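Local structure of 450aa long hypothetical fmu protein (Pyrococcus horikoshii, 2YXL) at residues Val334-Ser342 against Ile361-Leu372; Leu425-Pro433 against Ile439-Glu447. The protein probably transfers a methyl group from S-adenosyl-L-methionine to carbon 5 of cytosine in RNA. All coordinates share one frame; numbering follows the deposited sequence.

In the fold
Both contacts belong to the catalytic domain and meet in one central sheet, with their centres about 14 Å apart. Strand 383-389 lies between them, pairing with strand 331-337 of contact 1 on one edge and with strand 441-447 of contact 2 on the other. They also touch directly, where Asp337 OD1 packs 4.0 Å from Phe441 CZ. Contact 1 lines the cofactor pocket and holds sinefungin through Asp337, whereas the side chain of Phe441 in contact 2 stops about 7 Å from the ligand. The side chains of Cys340 and Phe441 each lie about 4 Å from that of Cys390, the predicted nucleophile, so the two contacts border the probable catalytic centre together.

Contact 1. Residues Val334-Ser342 against Ile361-Leu372; sequences VLLDAPCTS and INEMSQLQRELL. With SFG (sinefungin), chain B.
Gln368 makes the polar link of this contact: its NE2 donates to Pro339 O at 2.9 Å, with an N-H...O angle of 167°. The donor lies in the carbonyl plane, on a lone pair, and the acceptor lies close to the plane of the amide. CG is anti to the carbonyl carbon (chi1 -69°), and from there the extended chain runs past Ala338 CB to the loop. The same NE2 donates to Glu396 OE1, so two acceptors fix the rotation of the amide. A leucine here would probably leave Pro339 O and Glu396 without this shared donor and free the loop to shift against the helix.

Apolar contacts extend along the helix on either side of Gln368. Leu336 CD2 wedges against the helix, 3.8 Å from Leu371 CB and equally near Leu372 CD1. Pro339 is gripped by two leucines, with its CD 3.7 Å from Leu371 CD1 and its CG 3.9 Å from Leu367 CD2. Met364, bent at both chi2 and chi3, brings SD to 4.3 Å from Pro339 CB. Farther along, Thr341 CG2 meets Ile361 CG1 at 3.9 Å, while its OG1 turns to Glu396 and Ser391.

Three of these residues, Pro339, Leu367 and Leu371, also touch the adenine of sinefungin. Asp337, clear of the helix, takes the other end of the ligand: its OD2 accepts from the alpha-amino group (atom N) at 2.7 Å and forms a salt bridge with Lys273. The run Asp-Ala-Pro-Cys fits the motif IV loop of RNA cytosine-5 methyltransferases, in which Cys340 would be the second conserved cysteine beside Cys390.

Helix 361-372 packs antiparallel to strand 334-337, at 174°. That strand is flanked in the sheet by strands 262-265 and 383-389, and helix 398-407 touches the helix at Arg369 and Leu372.

Contact 2. Residues Leu425-Pro433 against Ile439-Glu447; sequences LEGTMRAWP and IGFFYALLE
Met429 and Tyr443 form the tight heart of this antiparallel pairing. Their backbones are joined twice, Met429 N to Tyr443 O at 3.1 Å and Tyr443 N to Met429 O at 2.8 Å, and Ala431 and Phe441 repeat the pattern, with Ala431 N 3.0 Å from Phe441 O. On the face that carries these four side chains, the Met429 methyl CE sits over the Tyr443 ring, 3.8 Å from its centroid, in a CH-pi contact, with the sulfur placed obliquely for a Met-aromatic interaction. With CG of Met429 anti to the backbone N (chi1 -172°), the bend at chi3 (66°) folds the methyl back over the ring. Phe441 CD1 lies over the rim of the opposite ring face, and the phenol OH bonds to Ala247 O. Beside it, Ala431 CB and Phe441 CB meet at 3.9 Å.

The other face is more polar and holds a water. Arg430 CG comes to the edge of the Phe442 ring, 3.7 Å from CD1, and the guanidinium reaches on to a salt bridge with Glu398 and a bond to Ile392 O. The water, over the Trp432 ring, donates to Phe441 O at 3.0 Å and takes a weak bond from Arg430 NH1. Thr428 CB lies 3.7 Å from Phe442 CE1, where a type II turn from Leu425, with Glu426 exposed, forms the solvent side.

Strand 429-431 pairs with the first part of one edge of strand 441-447, and strand 412-413 with a later part. Along its other edge strand 441-447 runs antiparallel beside strand 383-389, the reversed strand characteristic of the class I methyltransferase fold.

Contact 1. Residues Val334-Ser342 against Ile361-Leu372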
loop_
_atom_site.group_PDB
_atom_site.type_symbol
_atom_site.label_atom_id
_atom_site.label_comp_id
_atom_site.label_asym_id
_atom_site.label_seq_id
_atom_site.Cartn_x
_atom_site.Cartn_y
_atom_site.Cartn_z
ATOM N N VAL A 334 -15.738 4.858 -17.529
ATOM C CA VAL A 334 -14.330 5.043 -17.205
ATOM C C VAL A 334 -14.094 4.938 -15.701
ATOM O O VAL A 334 -14.870 5.458 -14.895
ATOM C CB VAL A 334 -13.768 6.389 -17.767
ATOM C CG1 VAL A 334 -14.597 7.570 -17.297
ATOM C CG2 VAL A 334 -12.297 6.585 -17.392
ATOM N N LEU A 335 -13.021 4.242 -15.340
ATOM C CA LEU A 335 -12.553 4.196 -13.970
ATOM C C LEU A 335 -11.325 5.083 -13.827
ATOM O O LEU A 335 -10.337 4.919 -14.551
ATOM C CB LEU A 335 -12.223 2.757 -13.556
ATOM C CG LEU A 335 -11.445 2.545 -12.250
ATOM C CD1 LEU A 335 -12.298 2.858 -11.029
ATOM C CD2 LEU A 335 -10.897 1.130 -12.181
ATOM N N LEU A 336 -11.404 6.035 -12.905
ATOM C CA LEU A 336 -10.239 6.812 -12.521
ATOM C C LEU A 336 -9.855 6.477 -11.082
ATOM O O LEU A 336 -10.323 7.107 -10.127
ATOM C CB LEU A 336 -10.468 8.319 -12.722
ATOM C CG LEU A 336 -9.346 9.308 -12.359
ATOM C CD1 LEU A 336 -7.985 8.900 -12.926
ATOM C CD2 LEU A 336 -9.706 10.718 -12.807
ATOM N N ASP A 337 -9.019 5.453 -10.941
ATOM C CA ASP A 337 -8.416 5.133 -9.660
ATOM C C ASP A 337 -7.167 5.995 -9.566
ATOM O O ASP A 337 -6.057 5.559 -9.883
ATOM C CB ASP A 337 -8.096 3.639 -9.555
ATOM C CG ASP A 337 -7.542 3.255 -8.196
ATOM O OD1 ASP A 337 -8.040 3.770 -7.169
ATOM O OD2 ASP A 337 -6.605 2.430 -8.150
ATOM N N ALA A 338 -7.383 7.233 -9.131
ATOM C CA ALA A 338 -6.413 8.313 -9.277
ATOM C C ALA A 338 -5.149 8.113 -8.458
ATOM O O ALA A 338 -5.214 7.615 -7.335
ATOM C CB ALA A 338 -7.063 9.645 -8.923
ATOM N N PRO A 339 -3.989 8.501 -9.022
ATOM C CA PRO A 339 -2.783 8.580 -8.209
ATOM C C PRO A 339 -3.057 9.513 -7.040
ATOM O O PRO A 339 -3.683 10.561 -7.221
ATOM C CB PRO A 339 -1.747 9.195 -9.164
ATOM C CG PRO A 339 -2.540 9.781 -10.283
ATOM C CD PRO A 339 -3.726 8.891 -10.418
ATOM N N CYS A 340 -2.625 9.122 -5.846
ATOM C CA CYS A 340 -2.964 9.871 -4.644
ATOM C C CYS A 340 -1.892 9.740 -3.572
ATOM O O CYS A 340 -0.862 9.101 -3.791
ATOM C CB CYS A 340 -4.330 9.424 -4.111
ATOM S SG CYS A 340 -4.374 7.730 -3.504
ATOM N N THR A 341 -2.149 10.351 -2.417
ATOM C CA THR A 341 -1.221 10.332 -1.282
ATOM C C THR A 341 -1.051 8.950 -0.649
ATOM O O THR A 341 -0.019 8.674 -0.037
ATOM C CB THR A 341 -1.660 11.314 -0.174
ATOM O OG1 THR A 341 -3.030 11.069 0.178
ATOM C CG2 THR A 341 -1.477 12.759 -0.629
ATOM N N SER A 342 -2.069 8.101 -0.792
ATOM C CA SER A 342 -2.100 6.752 -0.197
ATOM C C SER A 342 -2.292 6.747 1.323
ATOM O O SER A 342 -2.059 5.727 1.974
ATOM C CB SER A 342 -0.859 5.931 -0.591
ATOM O OG SER A 342 -1.026 5.315 -1.857
ATOM N N ILE A 361 -0.092 17.144 -0.750
ATOM C CA ILE A 361 -1.519 16.803 -0.850
ATOM C C ILE A 361 -2.169 17.607 -1.983
ATOM O O ILE A 361 -2.937 17.066 -2.782
ATOM C CB ILE A 361 -2.280 17.032 0.483
ATOM C CG1 ILE A 361 -1.835 16.014 1.538
ATOM C CG2 ILE A 361 -3.792 16.955 0.277
ATOM C CD1 ILE A 361 -2.223 16.377 2.965
ATOM N N ASN A 362 -1.838 18.895 -2.049
ATOM C CA ASN A 362 -2.393 19.794 -3.062
ATOM C C ASN A 362 -1.842 19.525 -4.461
ATOM O O ASN A 362 -2.537 19.724 -5.461
ATOM C CB ASN A 362 -2.169 21.256 -2.662
ATOM C CG ASN A 362 -2.840 21.617 -1.341
ATOM O OD1 ASN A 362 -2.406 22.538 -0.651
ATOM N ND2 ASN A 362 -3.902 20.893 -0.986
ATOM N N GLU A 363 -0.593 19.066 -4.512
ATOM C CA GLU A 363 0.064 18.664 -5.754
ATOM C C GLU A 363 -0.649 17.471 -6.392
ATOM O O GLU A 363 -0.865 17.452 -7.603
ATOM C CB GLU A 363 1.528 18.321 -5.476
ATOM C CG GLU A 363 2.424 18.248 -6.702
ATOM C CD GLU A 363 3.879 18.012 -6.339
ATOM O OE1 GLU A 363 4.714 18.890 -6.641
ATOM O OE2 GLU A 363 4.189 16.957 -5.743
ATOM N N MET A 364 -1.007 16.485 -5.569
ATOM C CA MET A 364 -1.798 15.339 -6.013
ATOM C C MET A 364 -3.219 15.759 -6.382
ATOM O O MET A 364 -3.790 15.260 -7.357
ATOM C CB MET A 364 -1.838 14.252 -4.931
ATOM C CG MET A 364 -0.626 13.321 -4.896
ATOM S SD MET A 364 -0.569 12.158 -6.283
ATOM C CE MET A 364 0.603 12.980 -7.370
ATOM N N SER A 365 -3.775 16.685 -5.600
ATOM C CA SER A 365 -5.125 17.202 -5.826
ATOM C C SER A 365 -5.293 17.846 -7.207
ATOM O O SER A 365 -6.321 17.648 -7.858
ATOM C CB SER A 365 -5.514 18.190 -4.722
ATOM O OG SER A 365 -6.879 18.558 -4.820
ATOM N N GLN A 366 -4.285 18.603 -7.646
ATOM C CA GLN A 366 -4.304 19.241 -8.968
ATOM C C GLN A 366 -4.215 18.211 -10.099
ATOM O O GLN A 366 -4.895 18.351 -11.118
ATOM C CB GLN A 366 -3.189 20.294 -9.101
ATOM C CG GLN A 366 -3.318 21.202 -10.337
ATOM C CD GLN A 366 -2.185 22.219 -10.475
ATOM O OE1 GLN A 366 -2.428 23.419 -10.603
ATOM N NE2 GLN A 366 -0.945 21.739 -10.457
ATOM N N LEU A 367 -3.383 17.185 -9.913
ATOM C CA LEU A 367 -3.233 16.118 -10.909
ATOM C C LEU A 367 -4.522 15.318 -11.080
ATOM O O LEU A 367 -4.874 14.930 -12.196
ATOM C CB LEU A 367 -2.060 15.187 -10.565
ATOM C CG LEU A 367 -1.772 14.000 -11.500
ATOM C CD1 LEU A 367 -1.478 14.440 -12.940
ATOM C CD2 LEU A 367 -0.633 13.152 -10.962
ATOM N N GLN A 368 -5.221 15.085 -9.972
ATOM C CA GLN A 368 -6.502 14.380 -9.991
ATOM C C GLN A 368 -7.560 15.164 -10.769
ATOM O O GLN A 368 -8.336 14.580 -11.531
ATOM C CB GLN A 368 -6.973 14.087 -8.564
ATOM C CG GLN A 368 -6.115 13.049 -7.831
ATOM C CD GLN A 368 -6.078 13.241 -6.320
ATOM O OE1 GLN A 368 -6.865 13.998 -5.751
ATOM N NE2 GLN A 368 -5.152 12.554 -5.665
ATOM N N ARG A 369 -7.569 16.485 -10.588
ATOM C CA ARG A 369 -8.513 17.364 -11.287
ATOM C C ARG A 369 -8.327 17.364 -12.802
ATOM O O ARG A 369 -9.310 17.356 -13.544
ATOM C CB ARG A 369 -8.446 18.794 -10.744
ATOM C CG ARG A 369 -9.007 18.959 -9.337
ATOM C CD ARG A 369 -9.093 20.430 -8.961
ATOM N NE ARG A 369 -9.119 20.635 -7.513
ATOM C CZ ARG A 369 -9.178 21.827 -6.921
ATOM N NH1 ARG A 369 -9.192 21.907 -5.597
ATOM N NH2 ARG A 369 -9.227 22.941 -7.645
ATOM N N GLU A 370 -7.075 17.365 -13.259
ATOM C CA GLU A 370 -6.795 17.370 -14.702
ATOM C C GLU A 370 -6.955 15.989 -15.349
ATOM O O GLU A 370 -7.204 15.887 -16.550
ATOM C CB GLU A 370 -5.437 18.020 -15.034
ATOM C CG GLU A 370 -4.208 17.323 -14.464
ATOM C CD GLU A 370 -2.966 18.204 -14.482
ATOM O OE1 GLU A 370 -3.099 19.443 -14.374
ATOM O OE2 GLU A 370 -1.849 17.653 -14.595
ATOM N N LEU A 371 -6.828 14.936 -14.547
ATOM C CA LEU A 371 -7.203 13.594 -14.995
ATOM C C LEU A 371 -8.727 13.473 -15.022
ATOM O O LEU A 371 -9.296 12.846 -15.921
ATOM C CB LEU A 371 -6.586 12.517 -14.100
ATOM C CG LEU A 371 -5.064 12.335 -14.119
ATOM C CD1 LEU A 371 -4.639 11.391 -13.005
ATOM C CD2 LEU A 371 -4.563 11.831 -15.465
ATOM N N LEU A 372 -9.371 14.105 -14.040
ATOM C CA LEU A 372 -10.828 14.134 -13.916
ATOM C C LEU A 372 -11.482 14.851 -15.094
ATOM O O LEU A 372 -12.520 14.406 -15.596
ATOM C CB LEU A 372 -11.218 14.802 -12.592
ATOM C CG LEU A 372 -12.468 14.395 -11.810
ATOM C CD1 LEU A 372 -12.718 12.889 -11.831
ATOM C CD2 LEU A 372 -12.349 14.905 -10.377
HETATM N N SFG B . -5.657 1.377 -10.463
HETATM C CA SFG B . -4.388 0.700 -10.141
HETATM C C SFG B . -4.667 -0.722 -9.611
HETATM O O SFG B . -3.750 -1.563 -9.718
HETATM O OXT SFG B . -5.794 -0.945 -9.120
HETATM C CB SFG B . -3.582 1.534 -9.127
HETATM C CG SFG B . -3.149 2.881 -9.735
HETATM C CD SFG B . -2.266 3.711 -8.789
HETATM N NE SFG B . -3.049 4.059 -7.595
HETATM C "C5'" SFG B . -1.795 5.034 -9.432
HETATM C "C4'" SFG B . -1.119 4.872 -10.818
HETATM O "O4'" SFG B . -1.356 6.113 -11.524
HETATM C "C3'" SFG B . 0.411 4.717 -10.762
HETATM O "O3'" SFG B . 0.773 3.479 -11.388
HETATM C "C2'" SFG B . 0.947 5.911 -11.568
HETATM O "O2'" SFG B . 2.053 5.527 -12.394
HETATM C "C1'" SFG B . -0.255 6.252 -12.442
HETATM N N9 SFG B . -0.266 7.645 -12.977
HETATM C C8 SFG B . 0.013 8.762 -12.301
HETATM N N7 SFG B . -0.116 9.817 -13.105
HETATM C C5 SFG B . -0.479 9.372 -14.304
HETATM C C6 SFG B . -0.756 9.990 -15.522
HETATM N N6 SFG B . -0.673 11.313 -15.648
HETATM N N1 SFG B . -1.108 9.229 -16.573
HETATM C C2 SFG B . -1.194 7.910 -16.460
HETATM N N3 SFG B . -0.936 7.292 -15.314
HETATM C C4 SFG B . -0.579 7.992 -14.223
#

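Contact 2. Residues Leu425-Pro433 against Ile439-Glu447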
loop_
_atom_site.group_PDB
_atom_site.type_symbol
_atom_site.label_atom_id
_atom_site.label_comp_id
_atom_site.label_asym_id
_atom_site.label_seq_id
_atom_site.Cartn_x
_atom_site.Cartn_y
_atom_site.Cartn_z
ATOM N N LEU A 425 -19.640 14.311 1.292
ATOM C CA LEU A 425 -20.609 14.762 0.304
ATOM C C LEU A 425 -21.603 13.625 0.083
ATOM O O LEU A 425 -21.196 12.494 -0.195
ATOM C CB LEU A 425 -19.904 15.124 -1.006
ATOM C CG LEU A 425 -20.750 15.603 -2.189
ATOM C CD1 LEU A 425 -21.320 16.996 -1.945
ATOM C CD2 LEU A 425 -19.916 15.579 -3.457
ATOM N N GLU A 426 -22.896 13.912 0.220
ATOM C CA GLU A 426 -23.921 12.873 0.116
ATOM C C GLU A 426 -23.986 12.251 -1.278
ATOM O O GLU A 426 -24.082 12.959 -2.283
ATOM C CB GLU A 426 -25.298 13.394 0.544
ATOM C CG GLU A 426 -25.510 13.400 2.057
ATOM C CD GLU A 426 -26.967 13.210 2.465
ATOM O OE1 GLU A 426 -27.232 13.142 3.685
ATOM O OE2 GLU A 426 -27.847 13.124 1.578
ATOM N N GLY A 427 -23.937 10.922 -1.318
ATOM C CA GLY A 427 -23.894 10.175 -2.572
ATOM C C GLY A 427 -22.540 9.519 -2.783
ATOM O O GLY A 427 -22.403 8.604 -3.601
ATOM N N THR A 428 -21.538 10.005 -2.048
ATOM C CA THR A 428 -20.194 9.436 -2.084
ATOM C C THR A 428 -20.008 8.445 -0.940
ATOM O O THR A 428 -20.711 8.507 0.071
ATOM C CB THR A 428 -19.084 10.524 -2.016
ATOM O OG1 THR A 428 -19.121 11.194 -0.749
ATOM C CG2 THR A 428 -19.240 11.537 -3.148
ATOM N N MET A 429 -19.048 7.542 -1.105
ATOM C CA MET A 429 -18.839 6.463 -0.155
ATOM C C MET A 429 -17.396 6.424 0.329
ATOM O O MET A 429 -16.470 6.665 -0.444
ATOM C CB MET A 429 -19.228 5.129 -0.795
ATOM C CG MET A 429 -19.246 3.939 0.151
ATOM S SD MET A 429 -20.089 2.516 -0.563
ATOM C CE MET A 429 -19.001 2.085 -1.922
ATOM N N ARG A 430 -17.221 6.129 1.614
ATOM C CA ARG A 430 -15.895 5.982 2.206
ATOM C C ARG A 430 -15.751 4.667 2.973
ATOM O O ARG A 430 -16.678 4.233 3.663
ATOM C CB ARG A 430 -15.579 7.155 3.135
ATOM C CG ARG A 430 -15.111 8.413 2.429
ATOM C CD ARG A 430 -14.775 9.493 3.441
ATOM N NE ARG A 430 -14.079 10.624 2.836
ATOM C CZ ARG A 430 -12.793 10.916 3.022
ATOM N NH1 ARG A 430 -12.034 10.157 3.807
ATOM N NH2 ARG A 430 -12.262 11.977 2.427
ATOM N N ALA A 431 -14.586 4.042 2.827
ATOM C CA ALA A 431 -14.190 2.908 3.652
ATOM C C ALA A 431 -13.157 3.385 4.661
ATOM O O ALA A 431 -12.347 4.271 4.367
ATOM C CB ALA A 431 -13.619 1.790 2.794
ATOM N N TRP A 432 -13.205 2.803 5.855
ATOM C CA TRP A 432 -12.289 3.150 6.935
ATOM C C TRP A 432 -11.710 1.895 7.579
ATOM O O TRP A 432 -12.438 0.921 7.798
ATOM C CB TRP A 432 -13.008 3.983 7.995
ATOM C CG TRP A 432 -13.435 5.338 7.526
ATOM C CD1 TRP A 432 -14.682 5.704 7.101
ATOM C CD2 TRP A 432 -12.622 6.517 7.446
ATOM N NE1 TRP A 432 -14.695 7.035 6.760
ATOM C CE2 TRP A 432 -13.445 7.559 6.961
ATOM C CE3 TRP A 432 -11.278 6.793 7.733
ATOM C CZ2 TRP A 432 -12.968 8.859 6.756
ATOM C CZ3 TRP A 432 -10.804 8.085 7.534
ATOM C CH2 TRP A 432 -11.648 9.102 7.049
ATOM N N PRO A 433 -10.400 1.913 7.894
ATOM C CA PRO A 433 -9.737 0.775 8.545
ATOM C C PRO A 433 -10.385 0.369 9.870
ATOM O O PRO A 433 -10.585 -0.821 10.112
ATOM C CB PRO A 433 -8.308 1.285 8.780
ATOM C CG PRO A 433 -8.122 2.368 7.772
ATOM C CD PRO A 433 -9.457 3.020 7.636
ATOM N N ILE A 439 -8.463 -0.955 3.755
ATOM C CA ILE A 439 -7.794 0.349 3.626
ATOM C C ILE A 439 -8.789 1.513 3.551
ATOM O O ILE A 439 -9.937 1.331 3.145
ATOM C CB ILE A 439 -6.868 0.400 2.385
ATOM C CG1 ILE A 439 -7.633 -0.018 1.117
ATOM C CG2 ILE A 439 -5.620 -0.459 2.617
ATOM C CD1 ILE A 439 -6.923 0.301 -0.189
ATOM N N GLY A 440 -8.342 2.702 3.956
ATOM C CA GLY A 440 -9.114 3.933 3.761
ATOM C C GLY A 440 -9.324 4.169 2.276
ATOM O O GLY A 440 -8.376 4.113 1.494
ATOM N N PHE A 441 -10.566 4.420 1.881
ATOM C CA PHE A 441 -10.908 4.490 0.464
ATOM C C PHE A 441 -12.039 5.480 0.207
ATOM O O PHE A 441 -12.820 5.791 1.110
ATOM C CB PHE A 441 -11.309 3.102 -0.031
ATOM C CG PHE A 441 -10.831 2.779 -1.417
ATOM C CD1 PHE A 441 -11.693 2.876 -2.504
ATOM C CD2 PHE A 441 -9.526 2.357 -1.634
ATOM C CE1 PHE A 441 -11.262 2.563 -3.788
ATOM C CE2 PHE A 441 -9.080 2.041 -2.916
ATOM C CZ PHE A 441 -9.952 2.147 -3.997
ATOM N N PHE A 442 -12.117 5.968 -1.029
ATOM C CA PHE A 442 -13.147 6.922 -1.422
ATOM C C PHE A 442 -13.739 6.550 -2.771
ATOM O O PHE A 442 -13.020 6.129 -3.676
ATOM C CB PHE A 442 -12.572 8.336 -1.462
ATOM C CG PHE A 442 -13.575 9.390 -1.851
ATOM C CD1 PHE A 442 -14.531 9.832 -0.937
ATOM C CD2 PHE A 442 -13.558 9.945 -3.127
ATOM C CE1 PHE A 442 -15.450 10.803 -1.287
ATOM C CE2 PHE A 442 -14.477 10.921 -3.488
ATOM C CZ PHE A 442 -15.426 11.349 -2.566
ATOM N N TYR A 443 -15.057 6.710 -2.886
ATOM C CA TYR A 443 -15.803 6.372 -4.096
ATOM C C TYR A 443 -16.698 7.534 -4.515
ATOM O O TYR A 443 -17.415 8.107 -3.685
ATOM C CB TYR A 443 -16.691 5.139 -3.865
ATOM C CG TYR A 443 -15.999 3.935 -3.267
ATOM C CD1 TYR A 443 -15.733 3.870 -1.901
ATOM C CD2 TYR A 443 -15.642 2.846 -4.064
ATOM C CE1 TYR A 443 -15.109 2.771 -1.345
ATOM C CE2 TYR A 443 -15.017 1.734 -3.517
ATOM C CZ TYR A 443 -14.756 1.705 -2.154
ATOM O OH TYR A 443 -14.134 0.621 -1.590
ATOM N N ALA A 444 -16.667 7.870 -5.803
ATOM C CA ALA A 444 -17.590 8.849 -6.369
ATOM C C ALA A 444 -18.052 8.389 -7.741
ATOM O O ALA A 444 -17.264 8.357 -8.689
ATOM C CB ALA A 444 -16.941 10.210 -6.453
ATOM N N LEU A 445 -19.326 8.018 -7.836
ATOM C CA LEU A 445 -19.901 7.560 -9.093
ATOM C C LEU A 445 -20.652 8.697 -9.783
ATOM O O LEU A 445 -21.489 9.371 -9.178
ATOM C CB LEU A 445 -20.805 6.337 -8.882
ATOM C CG LEU A 445 -21.278 5.567 -10.124
ATOM C CD1 LEU A 445 -20.112 4.932 -10.886
ATOM C CD2 LEU A 445 -22.308 4.508 -9.748
ATOM N N LEU A 446 -20.333 8.892 -11.057
ATOM C CA LEU A 446 -20.815 10.031 -11.824
ATOM C C LEU A 446 -21.360 9.551 -13.159
ATOM O O LEU A 446 -20.818 8.623 -13.754
ATOM C CB LEU A 446 -19.664 11.019 -12.059
ATOM C CG LEU A 446 -18.846 11.426 -10.825
ATOM C CD1 LEU A 446 -17.372 11.638 -11.159
ATOM C CD2 LEU A 446 -19.448 12.652 -10.153
ATOM N N GLU A 447 -22.441 10.172 -13.620
ATOM C CA GLU A 447 -22.934 9.923 -14.972
ATOM C C GLU A 447 -23.369 11.213 -15.655
ATOM O O GLU A 447 -23.786 12.167 -14.992
ATOM C CB GLU A 447 -24.058 8.874 -14.986
ATOM C CG GLU A 447 -25.445 9.352 -14.561
ATOM C CD GLU A 447 -26.560 8.432 -15.049
ATOM O OE1 GLU A 447 -27.720 8.893 -15.136
ATOM O OE2 GLU A 447 -26.283 7.250 -15.353
HETATM O O HOH W 1 -12.189 7.173 3.663
#